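Local atomic coordinates of predicted protease of the collagenase family (Methanopyrus kandleri, PDB entry 5D88), a protein that binds zinc on a TIM-barrel scaffold and probably acts as a U32-family peptidase. Residues W25-S30 against Q81-F86; Y124-L129 against V137-T142. All blocks are in the same frame, centred on the assembly; numbering follows the deposited sequence.

Interaction 1: residues W25-S30 against Q81-F86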
loop_
_atom_site.group_PDB
_atom_site.type_symbol
_atom_site.label_atom_id
_atom_site.label_comp_id
_atom_site.label_asym_id
_atom_site.label_seq_id
_atom_site.Cartn_x
_atom_site.Cartn_y
_atom_site.Cartn_z
ATOM N N TRP A 25 -12.833 0.912 -22.482
ATOM C CA TRP A 25 -12.301 -0.388 -22.127
ATOM C C TRP A 25 -13.221 -1.053 -21.117
ATOM O O TRP A 25 -13.746 -0.393 -20.213
ATOM C CB TRP A 25 -10.910 -0.227 -21.533
ATOM C CG TRP A 25 -9.918 0.251 -22.526
ATOM C CD1 TRP A 25 -9.702 1.536 -22.930
ATOM C CD2 TRP A 25 -9.003 -0.557 -23.256
ATOM N NE1 TRP A 25 -8.702 1.571 -23.866
ATOM C CE2 TRP A 25 -8.258 0.295 -24.086
ATOM C CE3 TRP A 25 -8.742 -1.923 -23.289
ATOM C CZ2 TRP A 25 -7.261 -0.178 -24.928
ATOM C CZ3 TRP A 25 -7.762 -2.388 -24.126
ATOM C CH2 TRP A 25 -7.035 -1.523 -24.936
ATOM N N TYR A 26 -13.405 -2.360 -21.262
ATOM C CA TYR A 26 -14.261 -3.130 -20.372
ATOM C C TYR A 26 -13.484 -4.274 -19.737
ATOM O O TYR A 26 -12.756 -5.001 -20.417
ATOM C CB TYR A 26 -15.474 -3.678 -21.123
ATOM C CG TYR A 26 -16.449 -2.598 -21.466
ATOM C CD1 TYR A 26 -16.264 -1.797 -22.578
ATOM C CD2 TYR A 26 -17.533 -2.344 -20.643
ATOM C CE1 TYR A 26 -17.158 -0.780 -22.876
ATOM C CE2 TYR A 26 -18.401 -1.338 -20.921
ATOM C CZ TYR A 26 -18.220 -0.560 -22.039
ATOM O OH TYR A 26 -19.128 0.441 -22.290
ATOM N N LEU A 27 -13.656 -4.427 -18.435
ATOM C CA LEU A 27 -13.145 -5.587 -17.727
ATOM C C LEU A 27 -13.823 -6.848 -18.249
ATOM O O LEU A 27 -15.032 -6.864 -18.496
ATOM C CB LEU A 27 -13.411 -5.425 -16.222
ATOM C CG LEU A 27 -12.948 -6.590 -15.346
ATOM C CD1 LEU A 27 -11.432 -6.620 -15.206
ATOM C CD2 LEU A 27 -13.614 -6.548 -13.991
ATOM N N CYS A 28 -13.043 -7.912 -18.416
ATOM C CA CYS A 28 -13.598 -9.195 -18.825
ATOM C C CYS A 28 -12.952 -10.284 -17.985
ATOM O O CYS A 28 -11.741 -10.519 -18.103
ATOM C CB CYS A 28 -13.373 -9.434 -20.318
ATOM S SG CYS A 28 -14.015 -10.986 -20.863
ATOM N N CYS A 29 -13.769 -10.959 -17.162
ATOM C CA CYS A 29 -13.283 -11.949 -16.207
ATOM C C CYS A 29 -13.588 -13.374 -16.607
ATOM O O CYS A 29 -13.168 -14.303 -15.898
ATOM C CB CYS A 29 -13.879 -11.710 -14.820
ATOM S SG CYS A 29 -13.362 -10.184 -14.111
ATOM N N SER A 30 -14.303 -13.579 -17.704
ATOM C CA SER A 30 -14.672 -14.920 -18.129
ATOM C C SER A 30 -15.023 -14.875 -19.602
ATOM O O SER A 30 -15.352 -13.821 -20.149
ATOM C CB SER A 30 -15.856 -15.475 -17.325
ATOM O OG SER A 30 -17.061 -14.833 -17.692
ATOM N N GLN A 81 -5.785 -5.681 -23.114
ATOM C CA GLN A 81 -4.774 -5.396 -22.112
ATOM C C GLN A 81 -4.865 -6.409 -20.983
ATOM O O GLN A 81 -5.955 -6.804 -20.562
ATOM C CB GLN A 81 -4.910 -3.975 -21.572
ATOM C CG GLN A 81 -4.609 -2.925 -22.628
ATOM C CD GLN A 81 -4.843 -1.496 -22.173
ATOM O OE1 GLN A 81 -5.490 -1.237 -21.159
ATOM N NE2 GLN A 81 -4.327 -0.553 -22.949
ATOM N N ALA A 82 -3.700 -6.863 -20.545
ATOM C CA ALA A 82 -3.581 -7.725 -19.383
ATOM C C ALA A 82 -3.596 -6.873 -18.126
ATOM O O ALA A 82 -2.856 -5.891 -18.028
ATOM C CB ALA A 82 -2.271 -8.518 -19.450
ATOM N N LEU A 83 -4.411 -7.269 -17.157
ATOM C CA LEU A 83 -4.429 -6.650 -15.836
ATOM C C LEU A 83 -3.532 -7.467 -14.917
ATOM O O LEU A 83 -3.846 -8.616 -14.579
ATOM C CB LEU A 83 -5.856 -6.563 -15.295
ATOM C CG LEU A 83 -6.061 -5.921 -13.921
ATOM C CD1 LEU A 83 -5.676 -4.430 -13.950
ATOM C CD2 LEU A 83 -7.494 -6.078 -13.503
ATOM N N MET A 84 -2.417 -6.863 -14.523
ATOM C CA MET A 84 -1.391 -7.487 -13.679
ATOM C C MET A 84 -0.959 -6.427 -12.670
ATOM O O MET A 84 0.196 -6.026 -12.597
ATOM C CB MET A 84 -0.204 -7.985 -14.508
ATOM C CG MET A 84 0.713 -8.896 -13.723
ATOM S SD MET A 84 2.020 -9.562 -14.751
ATOM C CE MET A 84 2.851 -8.058 -15.116
ATOM N N ASP A 85 -1.922 -5.939 -11.882
ATOM C CA ASP A 85 -1.718 -4.723 -11.107
ATOM C C ASP A 85 -1.499 -4.990 -9.628
ATOM O O ASP A 85 -1.850 -4.157 -8.797
ATOM C CB ASP A 85 -2.865 -3.737 -11.311
ATOM C CG ASP A 85 -4.194 -4.215 -10.764
ATOM O OD1 ASP A 85 -4.363 -5.388 -10.440
ATOM O OD2 ASP A 85 -5.098 -3.371 -10.669
ATOM N N PHE A 86 -0.859 -6.104 -9.297
ATOM C CA PHE A 86 -0.449 -6.352 -7.926
ATOM C C PHE A 86 0.268 -5.149 -7.326
ATOM O O PHE A 86 1.052 -4.464 -7.996
ATOM C CB PHE A 86 0.451 -7.594 -7.832
ATOM C CG PHE A 86 1.729 -7.512 -8.612
ATOM C CD1 PHE A 86 2.841 -6.893 -8.069
ATOM C CD2 PHE A 86 1.822 -8.097 -9.868
ATOM C CE1 PHE A 86 4.014 -6.850 -8.753
ATOM C CE2 PHE A 86 3.005 -8.068 -10.574
ATOM C CZ PHE A 86 4.107 -7.435 -10.020
#

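Interaction 2: residues Y124-L129 against V137-T142. With ACT (acetate ion), chain C.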
loop_
_atom_site.group_PDB
_atom_site.type_symbol
_atom_site.label_atom_id
_atom_site.label_comp_id
_atom_site.label_asym_id
_atom_site.label_seq_id
_atom_site.Cartn_x
_atom_site.Cartn_y
_atom_site.Cartn_z
ATOM N N TYR A 124 8.378 -0.589 -10.466
ATOM C CA TYR A 124 9.472 -1.321 -11.091
ATOM C C TYR A 124 9.007 -1.995 -12.376
ATOM O O TYR A 124 9.747 -2.031 -13.368
ATOM C CB TYR A 124 10.022 -2.324 -10.083
ATOM C CG TYR A 124 11.172 -3.169 -10.537
ATOM C CD1 TYR A 124 12.283 -2.616 -11.163
ATOM C CD2 TYR A 124 11.174 -4.533 -10.293
ATOM C CE1 TYR A 124 13.358 -3.415 -11.532
ATOM C CE2 TYR A 124 12.235 -5.332 -10.677
ATOM C CZ TYR A 124 13.318 -4.766 -11.287
ATOM O OH TYR A 124 14.363 -5.567 -11.654
ATOM N N LEU A 125 7.781 -2.542 -12.375
ATOM C CA LEU A 125 7.233 -3.132 -13.591
ATOM C C LEU A 125 7.024 -2.086 -14.671
ATOM O O LEU A 125 7.222 -2.369 -15.857
ATOM C CB LEU A 125 5.913 -3.838 -13.310
ATOM C CG LEU A 125 6.029 -5.321 -13.076
ATOM C CD1 LEU A 125 6.938 -5.581 -11.860
ATOM C CD2 LEU A 125 4.637 -5.863 -12.900
ATOM N N VAL A 126 6.546 -0.897 -14.293
ATOM C CA VAL A 126 6.405 0.189 -15.260
ATOM C C VAL A 126 7.724 0.406 -15.976
ATOM O O VAL A 126 7.789 0.506 -17.206
ATOM C CB VAL A 126 5.940 1.484 -14.558
ATOM C CG1 VAL A 126 5.964 2.670 -15.521
ATOM C CG2 VAL A 126 4.532 1.321 -13.971
ATOM N N GLU A 127 8.796 0.497 -15.200
ATOM C CA GLU A 127 10.104 0.804 -15.762
ATOM C C GLU A 127 10.587 -0.309 -16.691
ATOM O O GLU A 127 11.086 -0.045 -17.796
ATOM C CB GLU A 127 11.084 1.049 -14.612
ATOM C CG GLU A 127 12.363 1.728 -14.981
ATOM C CD GLU A 127 13.151 2.100 -13.735
ATOM O OE1 GLU A 127 13.247 1.258 -12.808
ATOM O OE2 GLU A 127 13.642 3.237 -13.670
ATOM N N VAL A 128 10.471 -1.561 -16.256
ATOM C CA VAL A 128 10.945 -2.669 -17.084
ATOM C C VAL A 128 10.116 -2.775 -18.359
ATOM O O VAL A 128 10.666 -2.971 -19.453
ATOM C CB VAL A 128 10.923 -3.989 -16.289
ATOM C CG1 VAL A 128 11.303 -5.157 -17.183
ATOM C CG2 VAL A 128 11.884 -3.940 -15.094
ATOM N N LEU A 129 8.783 -2.667 -18.240
ATOM C CA LEU A 129 7.914 -2.741 -19.415
ATOM C C LEU A 129 8.244 -1.655 -20.418
ATOM O O LEU A 129 8.358 -1.922 -21.621
ATOM C CB LEU A 129 6.439 -2.626 -19.013
ATOM C CG LEU A 129 5.779 -3.931 -18.665
ATOM C CD1 LEU A 129 4.491 -3.630 -17.901
ATOM C CD2 LEU A 129 5.509 -4.758 -19.948
ATOM N N VAL A 137 1.855 0.842 -21.678
ATOM C CA VAL A 137 2.075 0.732 -20.238
ATOM C C VAL A 137 1.041 1.601 -19.533
ATOM O O VAL A 137 1.094 2.835 -19.610
ATOM C CB VAL A 137 3.499 1.141 -19.848
ATOM C CG1 VAL A 137 3.716 0.968 -18.357
ATOM C CG2 VAL A 137 4.518 0.337 -20.624
ATOM N N VAL A 138 0.091 0.951 -18.859
ATOM C CA VAL A 138 -1.027 1.612 -18.183
ATOM C C VAL A 138 -0.815 1.475 -16.681
ATOM O O VAL A 138 -0.679 0.359 -16.166
ATOM C CB VAL A 138 -2.375 0.993 -18.577
ATOM C CG1 VAL A 138 -3.533 1.731 -17.900
ATOM C CG2 VAL A 138 -2.552 0.973 -20.068
ATOM N N VAL A 139 -0.806 2.598 -15.971
ATOM C CA VAL A 139 -0.760 2.563 -14.515
ATOM C C VAL A 139 -2.176 2.364 -13.986
ATOM O O VAL A 139 -3.080 3.172 -14.246
ATOM C CB VAL A 139 -0.138 3.833 -13.939
ATOM C CG1 VAL A 139 -0.154 3.773 -12.413
ATOM C CG2 VAL A 139 1.292 4.006 -14.459
ATOM N N SER A 140 -2.360 1.291 -13.231
ATOM C CA SER A 140 -3.646 0.952 -12.652
ATOM C C SER A 140 -4.082 1.970 -11.613
ATOM O O SER A 140 -3.270 2.590 -10.937
ATOM C CB SER A 140 -3.565 -0.421 -11.978
ATOM O OG SER A 140 -4.855 -0.848 -11.536
ATOM N N HIS A 141 -5.404 2.091 -11.447
ATOM C CA HIS A 141 -5.939 2.842 -10.325
ATOM C C HIS A 141 -5.481 2.280 -8.982
ATOM O O HIS A 141 -5.514 3.003 -7.989
ATOM C CB HIS A 141 -7.469 2.871 -10.409
ATOM C CG HIS A 141 -8.114 1.597 -9.993
ATOM N ND1 HIS A 141 -8.180 0.495 -10.818
ATOM C CD2 HIS A 141 -8.700 1.237 -8.828
ATOM C CE1 HIS A 141 -8.751 -0.499 -10.170
ATOM N NE2 HIS A 141 -9.095 -0.071 -8.967
ATOM N N THR A 142 -5.033 1.016 -8.916
ATOM C CA THR A 142 -4.573 0.504 -7.622
ATOM C C THR A 142 -3.246 1.110 -7.176
ATOM O O THR A 142 -2.854 0.913 -6.021
ATOM C CB THR A 142 -4.431 -1.009 -7.655
ATOM O OG1 THR A 142 -3.461 -1.353 -8.655
ATOM C CG2 THR A 142 -5.796 -1.669 -7.959
HETATM C C ACT C . -11.071 -2.244 -6.968
HETATM O O ACT C . -10.918 -1.005 -7.094
HETATM O OXT ACT C . -10.100 -2.876 -6.490
HETATM C CH3 ACT C . -12.360 -2.924 -7.338
#

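Interaction 1: residues W25-S30 against Q81-F86
Trp25 and Gln81 meet inside the TIM barrel, the indole of the first strand lying against the carboxamide of the third. Strand 43-47 runs between strands 23-27 and 79-83, so this contact is made by side chains reaching across a neighbour: Trp25 and Gln81 have their CA atoms 9.0 Å apart. Both residues turn CG anti to the carbonyl carbon (chi1 -67° for Trp25, -66° for Gln81), and Gln81 then runs out extended, which carries its flat end over the six-membered half of the indole. The amide lies nearly flat on that face, with the two planes 17° apart. Gln81 CD sits 3.5 Å from Trp25 CH2. Gln81 OE1 lies above the six-membered ring, close to its middle, 3.9 Å from Trp25 CE3, while Gln81 NE2 sits at the rim beside CH2 and CZ2, 3.6 Å from Trp25 CZ2. Gln81 CG lies just outside the ring edge, by Trp25 CZ3 and CH2. Arg187 ties the pair together: its NH2 is hydrogen-bonded to Gln81 OE1, fixing which end of the amide points where, and its guanidinium makes a cation-pi contact with Trp25. The buried amide oxygen is thus satisfied, and the arginine's charge would probably polarise the amide. Farther along the same strands the interior turns aliphatic. Val45 of the intervening strand touches Trp25, Gln81 and Leu83. Leu27 leaves its backbone at a slant to the third strand but brings one branch back toward it, and its CD1 methyl meets Leu83 CD2 at 4.3 Å.

Interaction 2: residues Y124-L129 against V137-T142
A single valine carries most of this wholly aliphatic contact: Val137 sets one methyl against Val126 and the other against Leu129, meeting one turn of helix 123-132 at two points. Its CG1, anti to the backbone N (chi1 -178°), lies 4.0 Å from Val126 CG1. The other branch, CG2, meets Leu129 not at its terminal methyls but at the base of the side chain, 3.9 Å from CB. Val126 also offers its second methyl to Val139, with CG2 to CG2 at 4.2 Å. Helix and strand run nearly antiparallel, at 165°, their axes 9.1 Å apart, as expected in a beta-alpha-beta unit. Past the strand, Ser140 OG accepts the backbone N-H of Thr142 almost straight, 3.2 Å from N to OG, forming an ST turn. Next to it His141 NE2 donates to acetate O at 2.8 Å; this ion, probably from the crystallisation liquor, is also held by Leu56 N, Ile193 N and Arg204. Around the valine-leucine layer, strand 117-120 brings Val120 against Val126 and Leu129, helix 98-113 presents Leu106 to Leu129, and Phe154 of helix 148-157 packs on Val126 and Val139.

The two contacts use opposite surfaces of one barrel sheet: interaction 1 lies among its interior side chains, interaction 2 between the sheet and a surrounding helix. Their centres are about 13 Å apart, and the loops after the strands join them. Asp85 OD2 is hydrogen-bonded to Ser140 OG at 2.7 Å, and Thr142 OG1 probably makes a hydrogen bond with Asp85 O, 3.2 Å away. Beside these polar links, Leu125 CD2 packs against Phe86 CZ at 3.3 Å and Met84 CE at 3.6 Å. Neither contact reaches the zinc bound by Cys88 and His209, although Cys88 follows segment 81-86 by two residues. The acetate, too, lies apart from the packed residues of both contacts.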